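Long-range contacts in CaaX farnesyltransferase beta subunit Ram1 (Aspergillus fumigatus, PDB 4L9P), which probably catalyses, as the peptide-binding beta subunit of a zinc-dependent heterodimer, transfer of a farnesyl group from farnesyl diphosphate to a cysteine near the C-terminus of target proteins: residues B[96-101]-B[350-355]; B[269-274]-B[282-287]. All blocks are in the same frame, centred on the assembly; numbering follows the deposited sequence.

Contact 1. Residues B[96-101]-B[350-355]; sequences ETVNKC and YAPEGG
T97 is the first residue of the helical segment 96-101 to come near the loop 350-355, and it does so with its methyl: CG2 lies 4.5 Å from E353 OE2. Its hydroxyl turns back into its own helix, OG1 bonding to the carbonyl O of L93. One residue on, V98 puts each of its two methyls on a different partner. CG1 is anti to the backbone N (chi1 166°) and reaches P352, where it meets CG of the ring at 3.9 Å, the two side chains crossing at about a right angle. CG2 instead lies against the end of E353, 3.7 Å from OE1 and about as close to CD, so a methyl packs on a carboxylate.

The contact joins helix 89-105, near the start of the modelled chain, to a helix-connecting loop of the alpha-alpha toroid, the helical barrel of the prenyltransferase beta subunits. P352 follows a cis peptide bond and also touches L102 and L105 farther along the same helix. The side chain of T97 is about 8 Å from that of the zinc ligand D365.

At C101 the helix offers sulfur, with SG 4.0 Å from E353 CG. A chi2 of 97° bends the E353 chain and places CD against V98 CG2. No hydrogen bond links the two segments, but the buried carboxylate is tied to this helix all the same: Q94 NE2 bonds to E353 OE2. Y409 of helix 403-413 touches both C101 and E353.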
loop_
_atom_site.group_PDB
_atom_site.type_symbol
_atom_site.label_atom_id
_atom_site.label_comp_id
_atom_site.label_asym_id
_atom_site.label_seq_id
_atom_site.Cartn_x
_atom_site.Cartn_y
_atom_site.Cartn_z
ATOM N N GLU B 96 -4.605 -11.619 20.781
ATOM C CA GLU B 96 -3.559 -12.609 20.547
ATOM C C GLU B 96 -2.258 -11.957 20.105
ATOM O O GLU B 96 -1.189 -12.364 20.515
ATOM C CB GLU B 96 -3.999 -13.605 19.494
ATOM C CG GLU B 96 -5.121 -14.536 19.972
ATOM C CD GLU B 96 -5.623 -15.470 18.876
ATOM O OE1 GLU B 96 -5.062 -15.463 17.762
ATOM O OE2 GLU B 96 -6.600 -16.226 19.164
ATOM N N THR B 97 -2.359 -10.934 19.267
ATOM C CA THR B 97 -1.168 -10.287 18.768
ATOM C C THR B 97 -0.476 -9.540 19.906
ATOM O O THR B 97 0.759 -9.602 20.053
ATOM C CB THR B 97 -1.566 -9.293 17.624
ATOM O OG1 THR B 97 -2.175 -10.035 16.563
ATOM C CG2 THR B 97 -0.314 -8.579 17.038
ATOM N N VAL B 98 -1.223 -8.797 20.688
ATOM C CA VAL B 98 -0.629 -8.139 21.862
ATOM C C VAL B 98 0.055 -9.121 22.777
ATOM O O VAL B 98 1.189 -8.873 23.242
ATOM C CB VAL B 98 -1.694 -7.291 22.624
ATOM C CG1 VAL B 98 -1.170 -6.895 24.025
ATOM C CG2 VAL B 98 -2.091 -6.042 21.815
ATOM N N ASN B 99 -0.570 -10.247 23.022
ATOM C CA ASN B 99 0.031 -11.201 23.958
ATOM C C ASN B 99 1.253 -11.865 23.415
ATOM O O ASN B 99 2.181 -12.180 24.215
ATOM C CB ASN B 99 -1.001 -12.238 24.355
ATOM C CG ASN B 99 -2.102 -11.630 25.208
ATOM O OD1 ASN B 99 -1.917 -10.533 25.751
ATOM N ND2 ASN B 99 -3.262 -12.263 25.258
ATOM N N LYS B 100 1.357 -12.074 22.118
ATOM C CA LYS B 100 2.613 -12.535 21.524
ATOM C C LYS B 100 3.725 -11.477 21.557
ATOM O O LYS B 100 4.920 -11.805 21.730
ATOM C CB LYS B 100 2.405 -12.980 20.083
ATOM C CG LYS B 100 1.615 -14.282 19.932
ATOM C CD LYS B 100 1.408 -14.610 18.453
ATOM C CE LYS B 100 0.446 -15.810 18.345
ATOM N NZ LYS B 100 0.102 -16.259 16.981
ATOM N N CYS B 101 3.347 -10.216 21.423
ATOM C CA CYS B 101 4.368 -9.170 21.382
ATOM C C CYS B 101 4.881 -8.826 22.763
ATOM O O CYS B 101 6.056 -8.494 22.882
ATOM C CB CYS B 101 3.775 -7.910 20.754
ATOM S SG CYS B 101 3.565 -7.990 18.979
ATOM N N TYR B 350 -0.059 1.482 16.909
ATOM C CA TYR B 350 -0.701 0.936 18.146
ATOM C C TYR B 350 0.309 0.872 19.301
ATOM O O TYR B 350 1.507 0.760 19.068
ATOM C CB TYR B 350 -1.167 -0.516 17.886
ATOM C CG TYR B 350 -2.244 -0.679 16.816
ATOM C CD1 TYR B 350 -2.904 0.398 16.222
ATOM C CD2 TYR B 350 -2.607 -1.957 16.500
ATOM C CE1 TYR B 350 -3.930 0.152 15.239
ATOM C CE2 TYR B 350 -3.607 -2.204 15.517
ATOM C CZ TYR B 350 -4.213 -1.146 14.912
ATOM O OH TYR B 350 -5.209 -1.326 13.951
ATOM N N ALA B 351 -0.220 0.879 20.509
ATOM C CA ALA B 351 0.584 0.512 21.714
ATOM C C ALA B 351 -0.186 -0.600 22.372
ATOM O O ALA B 351 -1.406 -0.566 22.359
ATOM C CB ALA B 351 0.730 1.706 22.667
ATOM N N PRO B 352 0.496 -1.618 22.937
ATOM C CA PRO B 352 1.940 -1.602 23.201
ATOM C C PRO B 352 2.810 -2.064 22.032
ATOM O O PRO B 352 4.036 -1.947 22.111
ATOM C CB PRO B 352 2.090 -2.630 24.395
ATOM C CG PRO B 352 0.934 -3.595 24.095
ATOM C CD PRO B 352 -0.212 -2.697 23.649
ATOM N N GLU B 353 2.240 -2.628 20.942
ATOM C CA GLU B 353 3.114 -3.197 19.913
ATOM C C GLU B 353 4.123 -2.205 19.362
ATOM O O GLU B 353 5.277 -2.590 19.126
ATOM C CB GLU B 353 2.255 -3.683 18.695
ATOM C CG GLU B 353 1.193 -4.719 19.038
ATOM C CD GLU B 353 -0.177 -4.088 19.251
ATOM O OE1 GLU B 353 -0.351 -3.272 20.181
ATOM O OE2 GLU B 353 -1.100 -4.432 18.481
ATOM N N GLY B 354 3.704 -0.961 19.110
ATOM C CA GLY B 354 4.566 0.096 18.596
ATOM C C GLY B 354 4.602 0.172 17.082
ATOM O O GLY B 354 5.024 1.215 16.584
ATOM N N GLY B 355 4.260 -0.910 16.369
ATOM C CA GLY B 355 4.253 -0.860 14.912
ATOM C C GLY B 355 2.975 -0.307 14.309
ATOM O O GLY B 355 2.099 0.238 15.008
#

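Contact 2. Residues B[269-274]-B[282-287]; sequences ALPPEA and ETFTDG
Two arms of one long connection in the alpha-alpha toroid, the loop between helix 251-263 and helix 288-293, come back together here through a single beta bridge between A269 and T283. The CA atoms of that pair are 4.1 Å apart, and a backbone hydrogen bond lies on each side of this non-hydrogen-bonded antiparallel pair: L270 N to E282 O at 2.9 Å, and F284 with L268 beyond. The first is nearly straight at the hydrogen, 166°, with the donor tilted 24° from the carbonyl plane.

Beyond the bridge the contact becomes apolar. With CG anti to its own carbonyl carbon, L270 lays its side chain over the backbone of the other arm, CG 3.7 Å from the carbonyl carbon of T283, and then sends CD2 over the F284 ring. That methyl stands over the centre of the ring, 3.8 Å from the centroid and only 5° off the normal, a clear CH-pi contact. P271 CD approaches the same ring obliquely, while A269 O sits at the edge, near the ring plane, 3.5 Å from CE1. The carbonyl has a stronger partner in the indole NE1 of W228, whose ring also meets that of F284. H261 and M258 of helix 251-263 touch the phenylalanine as well.

Side chains of the arm 282-287 brace its turn, and K235 NZ bonds to the F284 and D286 carbonyls. T283 to D286 form a type I turn, and T283 OG1 accepts from T285 N in an ST turn. D286 grips the start of the arm with one oxygen: OD2 takes E282 N on its anti lone pair at 2.8 Å and T283 N from above the carboxylate plane at 3.1 Å.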
loop_
_atom_site.group_PDB
_atom_site.type_symbol
_atom_site.label_atom_id
_atom_site.label_comp_id
_atom_site.label_asym_id
_atom_site.label_seq_id
_atom_site.Cartn_x
_atom_site.Cartn_y
_atom_site.Cartn_z
ATOM N N ALA B 269 5.427 13.289 -22.659
ATOM C CA ALA B 269 4.330 13.073 -23.563
ATOM C C ALA B 269 4.017 11.598 -23.736
ATOM O O ALA B 269 4.907 10.742 -23.746
ATOM C CB ALA B 269 4.693 13.590 -24.961
ATOM N N LEU B 270 2.745 11.274 -23.860
ATOM C CA LEU B 270 2.380 9.907 -24.246
ATOM C C LEU B 270 2.883 9.591 -25.643
ATOM O O LEU B 270 2.959 10.475 -26.505
ATOM C CB LEU B 270 0.866 9.748 -24.225
ATOM C CG LEU B 270 0.202 9.825 -22.824
ATOM C CD1 LEU B 270 -1.350 9.980 -22.964
ATOM C CD2 LEU B 270 0.571 8.610 -21.954
ATOM N N PRO B 271 3.195 8.326 -25.899
ATOM C CA PRO B 271 3.516 7.935 -27.296
ATOM C C PRO B 271 2.398 8.416 -28.222
ATOM O O PRO B 271 1.199 8.462 -27.841
ATOM C CB PRO B 271 3.528 6.406 -27.233
ATOM C CG PRO B 271 3.901 6.114 -25.792
ATOM C CD PRO B 271 3.272 7.177 -24.961
ATOM N N PRO B 272 2.763 8.726 -29.480
ATOM C CA PRO B 272 1.697 9.270 -30.340
ATOM C C PRO B 272 0.529 8.276 -30.555
ATOM O O PRO B 272 -0.630 8.735 -30.762
ATOM C CB PRO B 272 2.431 9.672 -31.620
ATOM C CG PRO B 272 3.814 9.234 -31.483
ATOM C CD PRO B 272 4.097 8.799 -30.061
ATOM N N GLU B 273 0.767 6.958 -30.407
ATOM C CA GLU B 273 -0.306 5.939 -30.555
ATOM C C GLU B 273 -1.031 5.484 -29.317
ATOM O O GLU B 273 -1.853 4.583 -29.363
ATOM C CB GLU B 273 0.290 4.674 -31.168
ATOM C CG GLU B 273 0.862 4.934 -32.538
ATOM C CD GLU B 273 -0.202 5.383 -33.480
ATOM O OE1 GLU B 273 -1.230 4.659 -33.565
ATOM O OE2 GLU B 273 -0.003 6.436 -34.146
ATOM N N ALA B 274 -0.737 6.109 -28.205
ATOM C CA ALA B 274 -1.330 5.712 -26.942
ATOM C C ALA B 274 -2.838 5.912 -27.020
ATOM O O ALA B 274 -3.334 6.962 -27.432
ATOM C CB ALA B 274 -0.742 6.530 -25.807
ATOM N N GLU B 282 -2.730 13.895 -22.910
ATOM C CA GLU B 282 -1.539 14.131 -23.737
ATOM C C GLU B 282 -0.262 13.631 -23.092
ATOM O O GLU B 282 0.675 13.306 -23.827
ATOM C CB GLU B 282 -1.373 15.643 -24.005
ATOM C CG GLU B 282 -2.451 16.244 -24.881
ATOM C CD GLU B 282 -2.216 17.718 -25.068
ATOM O OE1 GLU B 282 -2.613 18.477 -24.156
ATOM O OE2 GLU B 282 -1.588 18.117 -26.093
ATOM N N THR B 283 -0.198 13.569 -21.742
ATOM C CA THR B 283 1.039 13.205 -21.085
ATOM C C THR B 283 0.750 12.146 -20.041
ATOM O O THR B 283 -0.413 11.857 -19.705
ATOM C CB THR B 283 1.642 14.394 -20.329
ATOM O OG1 THR B 283 0.809 14.697 -19.201
ATOM C CG2 THR B 283 1.802 15.688 -21.234
ATOM N N PHE B 284 1.838 11.572 -19.562
ATOM C CA PHE B 284 1.702 10.501 -18.540
ATOM C C PHE B 284 1.056 11.006 -17.266
ATOM O O PHE B 284 0.442 10.201 -16.526
ATOM C CB PHE B 284 3.074 9.916 -18.218
ATOM C CG PHE B 284 3.512 8.875 -19.219
ATOM C CD1 PHE B 284 4.147 9.228 -20.414
ATOM C CD2 PHE B 284 3.214 7.532 -19.016
ATOM C CE1 PHE B 284 4.529 8.239 -21.353
ATOM C CE2 PHE B 284 3.614 6.570 -19.932
ATOM C CZ PHE B 284 4.248 6.906 -21.107
ATOM N N THR B 285 1.167 12.308 -16.991
ATOM C CA THR B 285 0.664 12.847 -15.706
ATOM C C THR B 285 -0.719 13.488 -15.844
ATOM O O THR B 285 -1.331 13.864 -14.860
ATOM C CB THR B 285 1.681 13.827 -15.089
ATOM O OG1 THR B 285 1.885 14.909 -16.025
ATOM C CG2 THR B 285 3.008 13.114 -14.760
ATOM N N ASP B 286 -1.221 13.611 -17.070
ATOM C CA ASP B 286 -2.551 14.217 -17.282
ATOM C C ASP B 286 -3.618 13.401 -16.602
ATOM O O ASP B 286 -3.718 12.199 -16.827
ATOM C CB ASP B 286 -2.821 14.276 -18.769
ATOM C CG ASP B 286 -2.326 15.532 -19.424
ATOM O OD1 ASP B 286 -1.987 16.492 -18.725
ATOM O OD2 ASP B 286 -2.331 15.542 -20.686
ATOM N N GLY B 287 -4.402 14.033 -15.727
ATOM C CA GLY B 287 -5.515 13.386 -15.045
ATOM C C GLY B 287 -5.029 12.562 -13.863
ATOM O O GLY B 287 -5.862 11.997 -13.124
#

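How the contacts relate
The two contacts lie on opposite sides of the chain's centre, their own centres 46 Å apart and their nearest atoms about 30 Å apart. Along the sequence, 96-101 comes first, then both arms of contact 2, and finally 350-355. Segment 350-355 and both arms of contact 2 belong to the alpha-alpha toroid. Contact 1, spanning 248 intervening residues, ties helix 89-105 onto the toroid at the loop between helices 338-346 and 368-371, whereas contact 2 closes an excursion of seven residues and shapes one connection within it, between helices 251-263 and 288-293. Contact 1 lies on the zinc-bearing side; contact 2 is away from the annotated sites, at the far side of the toroid.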